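Local atomic coordinates of uncharacterized protein VP1736 (Vibrio parahaemolyticus, PDB entry 3LXQ), a protein that is of unknown function but contains a sulfatase-family domain of the alkaline phosphatase superfamily, an alpha/beta fold built round a central mixed beta-sheet. Residues Gln93-Ala98 with Ala304-Arg309; Phe386-Arg391 with Asp426-Asn431. All coordinates share one frame; numbering follows the deposited sequence.

The two contacts lie in series along the chain, with centres 22 Å apart and nearest atoms about 12 Å apart, and they join different elements. Interaction 1 links the loops that follow two neighbouring parallel strands, 87-93 and 298-304, of the large mixed sheet, within the sulfatase-family region. Interaction 2 packs helix 422-441 on strand 385-390 of the separate five-stranded antiparallel sheet, its centre about 19 Å from the centre of the chain against 10 Å for interaction 1. Both are mostly buried. Their chemistry differs: carboxylates, a histidine and hydrogen-bonded turns meet at 93-98/304-309, whereas aromatic rings, an alanine and the flat ends of polar side chains meet at 386-391/426-431.

Interaction 1 (Gln93-Ala98 with Ala304-Arg309); sequences QESLGA and ADHDAR
Two buried carboxylates cross obliquely at close range, E94 OE2 lying 3.2 Å from D305 OD2 with the carboxylate planes nearly perpendicular, 85° apart. Both oxygens are hydrogen-bonded to S133 OG, as is H306 NE2; such crowding would be expected to raise the pKa of one of the acids or to favour a cation nearby. The other oxygens are held locally. D305 OD1 takes the backbone N-H of S95 on its syn lone pair at 2.8 Å, a fairly straight bond (158°), and lies above one face of the H306 ring, displaced toward its rim. E94 OE1 accepts a very short bond of 2.5 Å from S95 OG on its anti lone pair. S95 OG also lies 3.2 Å from H306 CE1, and the imidazole cannot easily turn because H306 ND1 donates in the ring plane to D307 O at 2.7 Å (172°). A parallel bridge between Q93 and A304 ends the pairing of the two strands, and D305 N then donates to Q93 O from above the carbonyl plane, off the lone pairs. After strand 87-93 the chain makes a type II turn from Q93 to L96, which lays L96 CB against A304 CB at 3.8 Å. Beyond it D307 OD1, hydrogen-bonded to Q99 NE2, packs directly on the backbone of G97, 3.1 Å from G97 CA. Acids and a histidine gathered at the C-terminal ends of adjacent parallel strands, beside S133, are consistent with the position of the metal site in relatives of the alkaline phosphatase superfamily.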
loop_
_atom_site.group_PDB
_atom_site.type_symbol
_atom_site.label_atom_id
_atom_site.label_comp_id
_atom_site.label_asym_id
_atom_site.label_seq_id
_atom_site.Cartn_x
_atom_site.Cartn_y
_atom_site.Cartn_z
ATOM N N GLN A 93 -2.677 -7.686 -0.021
ATOM C CA GLN A 93 -3.087 -8.716 -0.958
ATOM C C GLN A 93 -2.038 -8.880 -2.039
ATOM O O GLN A 93 -1.891 -8.015 -2.917
ATOM C CB GLN A 93 -4.450 -8.378 -1.567
ATOM C CG GLN A 93 -5.531 -8.097 -0.546
ATOM C CD GLN A 93 -5.869 -9.322 0.288
ATOM O OE1 GLN A 93 -6.029 -10.412 -0.250
ATOM N NE2 GLN A 93 -5.958 -9.150 1.606
ATOM N N GLU A 94 -1.291 -9.983 -1.952
ATOM C CA GLU A 94 -0.279 -10.323 -2.944
ATOM C C GLU A 94 -0.832 -10.317 -4.362
ATOM O O GLU A 94 -1.729 -11.095 -4.690
ATOM C CB GLU A 94 0.338 -11.697 -2.651
ATOM C CG GLU A 94 1.298 -12.210 -3.756
ATOM C CD GLU A 94 2.466 -11.269 -3.970
ATOM O OE1 GLU A 94 2.714 -10.846 -5.118
ATOM O OE2 GLU A 94 3.130 -10.933 -2.967
ATOM N N SER A 95 -0.261 -9.446 -5.194
ATOM C CA SER A 95 -0.536 -9.388 -6.641
ATOM C C SER A 95 -1.999 -9.183 -7.036
ATOM O O SER A 95 -2.371 -9.441 -8.180
ATOM C CB SER A 95 0.048 -10.610 -7.354
ATOM O OG SER A 95 1.454 -10.604 -7.256
ATOM N N LEU A 96 -2.816 -8.672 -6.111
ATOM C CA LEU A 96 -4.236 -8.475 -6.386
ATOM C C LEU A 96 -4.489 -7.201 -7.212
ATOM O O LEU A 96 -4.919 -6.188 -6.692
ATOM C CB LEU A 96 -5.045 -8.474 -5.085
ATOM C CG LEU A 96 -6.575 -8.569 -5.222
ATOM C CD1 LEU A 96 -6.982 -9.892 -5.785
ATOM C CD2 LEU A 96 -7.279 -8.331 -3.879
ATOM N N GLY A 97 -4.207 -7.266 -8.507
ATOM C CA GLY A 97 -4.480 -6.147 -9.398
ATOM C C GLY A 97 -5.962 -5.985 -9.656
ATOM O O GLY A 97 -6.745 -6.928 -9.470
ATOM N N ALA A 98 -6.341 -4.790 -10.104
ATOM C CA ALA A 98 -7.732 -4.460 -10.413
ATOM C C ALA A 98 -8.303 -5.309 -11.537
ATOM O O ALA A 98 -9.525 -5.503 -11.606
ATOM C CB ALA A 98 -7.868 -2.965 -10.766
ATOM N N ALA A 304 -3.970 -4.253 -2.272
ATOM C CA ALA A 304 -2.904 -5.028 -2.915
ATOM C C ALA A 304 -1.532 -4.387 -2.684
ATOM O O ALA A 304 -1.423 -3.204 -2.298
ATOM C CB ALA A 304 -3.177 -5.196 -4.410
ATOM N N ASP A 305 -0.485 -5.183 -2.879
ATOM C CA ASP A 305 0.880 -4.660 -2.861
ATOM C C ASP A 305 1.280 -4.142 -4.243
ATOM O O ASP A 305 2.148 -3.277 -4.351
ATOM C CB ASP A 305 1.876 -5.703 -2.326
ATOM C CG ASP A 305 1.886 -6.992 -3.134
ATOM O OD1 ASP A 305 0.995 -7.212 -3.987
ATOM O OD2 ASP A 305 2.814 -7.794 -2.916
ATOM N N HIS A 306 0.622 -4.669 -5.279
ATOM C CA HIS A 306 0.830 -4.298 -6.689
ATOM C C HIS A 306 -0.066 -5.188 -7.565
ATOM O O HIS A 306 -0.647 -6.154 -7.084
ATOM C CB HIS A 306 2.292 -4.494 -7.113
ATOM C CG HIS A 306 2.834 -5.851 -6.781
ATOM N ND1 HIS A 306 2.702 -6.937 -7.623
ATOM C CD2 HIS A 306 3.488 -6.303 -5.688
ATOM C CE1 HIS A 306 3.265 -7.994 -7.068
ATOM N NE2 HIS A 306 3.751 -7.636 -5.894
ATOM N N ASP A 307 -0.165 -4.869 -8.845
ATOM C CA ASP A 307 -0.852 -5.733 -9.805
ATOM C C ASP A 307 0.095 -6.878 -10.154
ATOM O O ASP A 307 1.309 -6.774 -9.934
ATOM C CB ASP A 307 -1.192 -4.928 -11.061
ATOM C CG ASP A 307 -2.051 -5.687 -12.070
ATOM O OD1 ASP A 307 -2.617 -6.768 -11.768
ATOM O OD2 ASP A 307 -2.166 -5.170 -13.197
ATOM N N ALA A 308 -0.450 -7.971 -10.683
ATOM C CA ALA A 308 0.390 -9.001 -11.275
ATOM C C ALA A 308 1.321 -8.331 -12.287
ATOM O O ALA A 308 0.879 -7.559 -13.139
ATOM C CB ALA A 308 -0.454 -10.064 -11.947
ATOM N N ARG A 309 2.612 -8.622 -12.169
ATOM C CA ARG A 309 3.647 -8.056 -13.031
ATOM C C ARG A 309 3.324 -8.163 -14.532
ATOM O O ARG A 309 2.819 -9.172 -15.000
ATOM C CB ARG A 309 4.961 -8.781 -12.747
ATOM C CG ARG A 309 6.221 -7.955 -12.987
ATOM C CD ARG A 309 6.865 -7.562 -11.659
ATOM N NE ARG A 309 8.294 -7.299 -11.834
ATOM C CZ ARG A 309 9.277 -8.048 -11.331
ATOM N NH1 ARG A 309 9.015 -9.120 -10.580
ATOM N NH2 ARG A 309 10.534 -7.704 -11.564
#

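Interaction 2 (Phe386-Arg391 with Asp426-Asn431); sequences FGYLTR and DRAKAN
Y388 leaves its strand with CG anti to the backbone N (chi1 -159°), which sends the ring across to the helix. Y388 CB rests on the methyl group of A428, 3.7 Å from A428 CB, and Y388 CG follows at 4.1 Å from A428 CA. Further out the ring meets two polar side chains one helical turn apart. Y388 CE1 approaches N431 ND2 at 3.6 Å, the amide lying nearly parallel to the ring (19°); across the ring Y388 CE2 meets R427 NE, also at 3.6 Å, with the guanidinium tilted by 22°. Y388 OH ends between the two, 3.9 Å from both R427 CD and N431 ND2. That arginine bends at chi3 and goes on to touch T390 with its tip, while F386 CE1 lies 3.4 Å from A428 O. N431 is fixed independently of the tyrosine: N431 ND2 donates to R427 O at 2.8 Å, one turn back, and is also hydrogen-bonded to S60 OG of helix 50-61. The contact between sheet and helix therefore rests largely on van der Waals contact, to which the nearby positive guanidinium may add a modest electrostatic term, while the N431 amide finds its hydrogen-bond partners away from the ring.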
loop_
_atom_site.group_PDB
_atom_site.type_symbol
_atom_site.label_atom_id
_atom_site.label_comp_id
_atom_site.label_asym_id
_atom_site.label_seq_id
_atom_site.Cartn_x
_atom_site.Cartn_y
_atom_site.Cartn_z
ATOM N N PHE A 386 9.348 6.608 -14.242
ATOM C CA PHE A 386 8.489 7.212 -13.224
ATOM C C PHE A 386 7.347 7.944 -13.894
ATOM O O PHE A 386 7.557 8.745 -14.825
ATOM C CB PHE A 386 9.277 8.187 -12.339
ATOM C CG PHE A 386 8.421 8.917 -11.310
ATOM C CD1 PHE A 386 7.828 10.157 -11.615
ATOM C CD2 PHE A 386 8.236 8.386 -10.034
ATOM C CE1 PHE A 386 7.048 10.839 -10.640
ATOM C CE2 PHE A 386 7.464 9.055 -9.074
ATOM C CZ PHE A 386 6.870 10.276 -9.375
ATOM N N GLY A 387 6.137 7.669 -13.419
ATOM C CA GLY A 387 4.936 8.306 -13.933
ATOM C C GLY A 387 4.179 9.100 -12.891
ATOM O O GLY A 387 4.087 8.697 -11.731
ATOM N N TYR A 388 3.660 10.247 -13.312
ATOM C CA TYR A 388 2.848 11.109 -12.456
ATOM C C TYR A 388 1.502 11.343 -13.143
ATOM O O TYR A 388 1.402 12.050 -14.164
ATOM C CB TYR A 388 3.573 12.433 -12.166
ATOM C CG TYR A 388 3.081 13.169 -10.919
ATOM C CD1 TYR A 388 3.625 12.900 -9.659
ATOM C CD2 TYR A 388 2.084 14.147 -11.011
ATOM C CE1 TYR A 388 3.178 13.594 -8.511
ATOM C CE2 TYR A 388 1.634 14.825 -9.897
ATOM C CZ TYR A 388 2.180 14.546 -8.652
ATOM O OH TYR A 388 1.723 15.230 -7.570
ATOM N N LEU A 389 0.483 10.694 -12.599
ATOM C CA LEU A 389 -0.878 10.761 -13.102
ATOM C C LEU A 389 -1.701 11.772 -12.300
ATOM O O LEU A 389 -1.727 11.728 -11.059
ATOM C CB LEU A 389 -1.539 9.375 -13.048
ATOM C CG LEU A 389 -2.995 9.249 -13.544
ATOM C CD1 LEU A 389 -3.111 9.362 -15.079
ATOM C CD2 LEU A 389 -3.665 7.967 -13.044
ATOM N N THR A 390 -2.334 12.700 -13.015
ATOM C CA THR A 390 -3.333 13.606 -12.436
ATOM C C THR A 390 -4.599 13.562 -13.301
ATOM O O THR A 390 -4.630 12.889 -14.326
ATOM C CB THR A 390 -2.820 15.072 -12.354
ATOM O OG1 THR A 390 -2.951 15.687 -13.636
ATOM C CG2 THR A 390 -1.354 15.133 -11.917
ATOM N N ARG A 391 -5.640 14.282 -12.899
ATOM C CA ARG A 391 -6.898 14.250 -13.641
ATOM C C ARG A 391 -6.777 14.867 -15.034
ATOM O O ARG A 391 -7.609 14.616 -15.905
ATOM C CB ARG A 391 -8.000 14.944 -12.845
ATOM C CG ARG A 391 -8.617 14.088 -11.760
ATOM C CD ARG A 391 -9.439 12.947 -12.346
ATOM N NE ARG A 391 -9.972 12.077 -11.302
ATOM C CZ ARG A 391 -10.729 11.003 -11.522
ATOM N NH1 ARG A 391 -11.170 10.286 -10.498
ATOM N NH2 ARG A 391 -11.054 10.643 -12.762
ATOM N N ASP A 426 7.731 19.922 -13.972
ATOM C CA ASP A 426 8.574 20.181 -12.801
ATOM C C ASP A 426 8.030 19.537 -11.530
ATOM O O ASP A 426 8.798 19.131 -10.662
ATOM C CB ASP A 426 8.737 21.687 -12.573
ATOM C CG ASP A 426 9.763 22.331 -13.517
ATOM O OD1 ASP A 426 10.210 21.668 -14.480
ATOM O OD2 ASP A 426 10.122 23.510 -13.288
ATOM N N ARG A 427 6.707 19.473 -11.414
ATOM C CA ARG A 427 6.058 18.829 -10.275
ATOM C C ARG A 427 6.302 17.309 -10.312
ATOM O O ARG A 427 6.553 16.681 -9.285
ATOM C CB ARG A 427 4.559 19.141 -10.267
ATOM C CG ARG A 427 3.789 18.388 -9.188
ATOM C CD ARG A 427 2.315 18.702 -9.258
ATOM N NE ARG A 427 1.761 18.379 -10.565
ATOM C CZ ARG A 427 0.565 18.770 -10.992
ATOM N NH1 ARG A 427 -0.210 19.500 -10.206
ATOM N NH2 ARG A 427 0.149 18.429 -12.210
ATOM N N ALA A 428 6.238 16.742 -11.511
ATOM C CA ALA A 428 6.482 15.315 -11.737
ATOM C C ALA A 428 7.941 14.966 -11.446
ATOM O O ALA A 428 8.224 14.024 -10.699
ATOM C CB ALA A 428 6.119 14.944 -13.174
ATOM N N LYS A 429 8.852 15.732 -12.046
ATOM C CA LYS A 429 10.302 15.565 -11.846
ATOM C C LYS A 429 10.667 15.684 -10.365
ATOM O O LYS A 429 11.372 14.826 -9.812
ATOM C CB LYS A 429 11.096 16.562 -12.722
ATOM C CG LYS A 429 12.589 16.262 -12.869
ATOM C CD LYS A 429 13.256 17.195 -13.891
ATOM C CE LYS A 429 14.783 17.235 -13.713
ATOM N NZ LYS A 429 15.438 18.366 -14.453
ATOM N N ALA A 430 10.156 16.727 -9.714
ATOM C CA ALA A 430 10.412 16.951 -8.290
ATOM C C ALA A 430 10.008 15.733 -7.439
ATOM O O ALA A 430 10.757 15.302 -6.554
ATOM C CB ALA A 430 9.696 18.205 -7.816
ATOM N N ASN A 431 8.833 15.179 -7.718
ATOM C CA ASN A 431 8.359 13.992 -7.013
ATOM C C ASN A 431 9.107 12.694 -7.388
ATOM O O ASN A 431 9.301 11.824 -6.541
ATOM C CB ASN A 431 6.844 13.853 -7.155
ATOM C CG ASN A 431 6.090 14.803 -6.233
ATOM O OD1 ASN A 431 6.050 14.608 -5.010
ATOM N ND2 ASN A 431 5.486 15.828 -6.810
#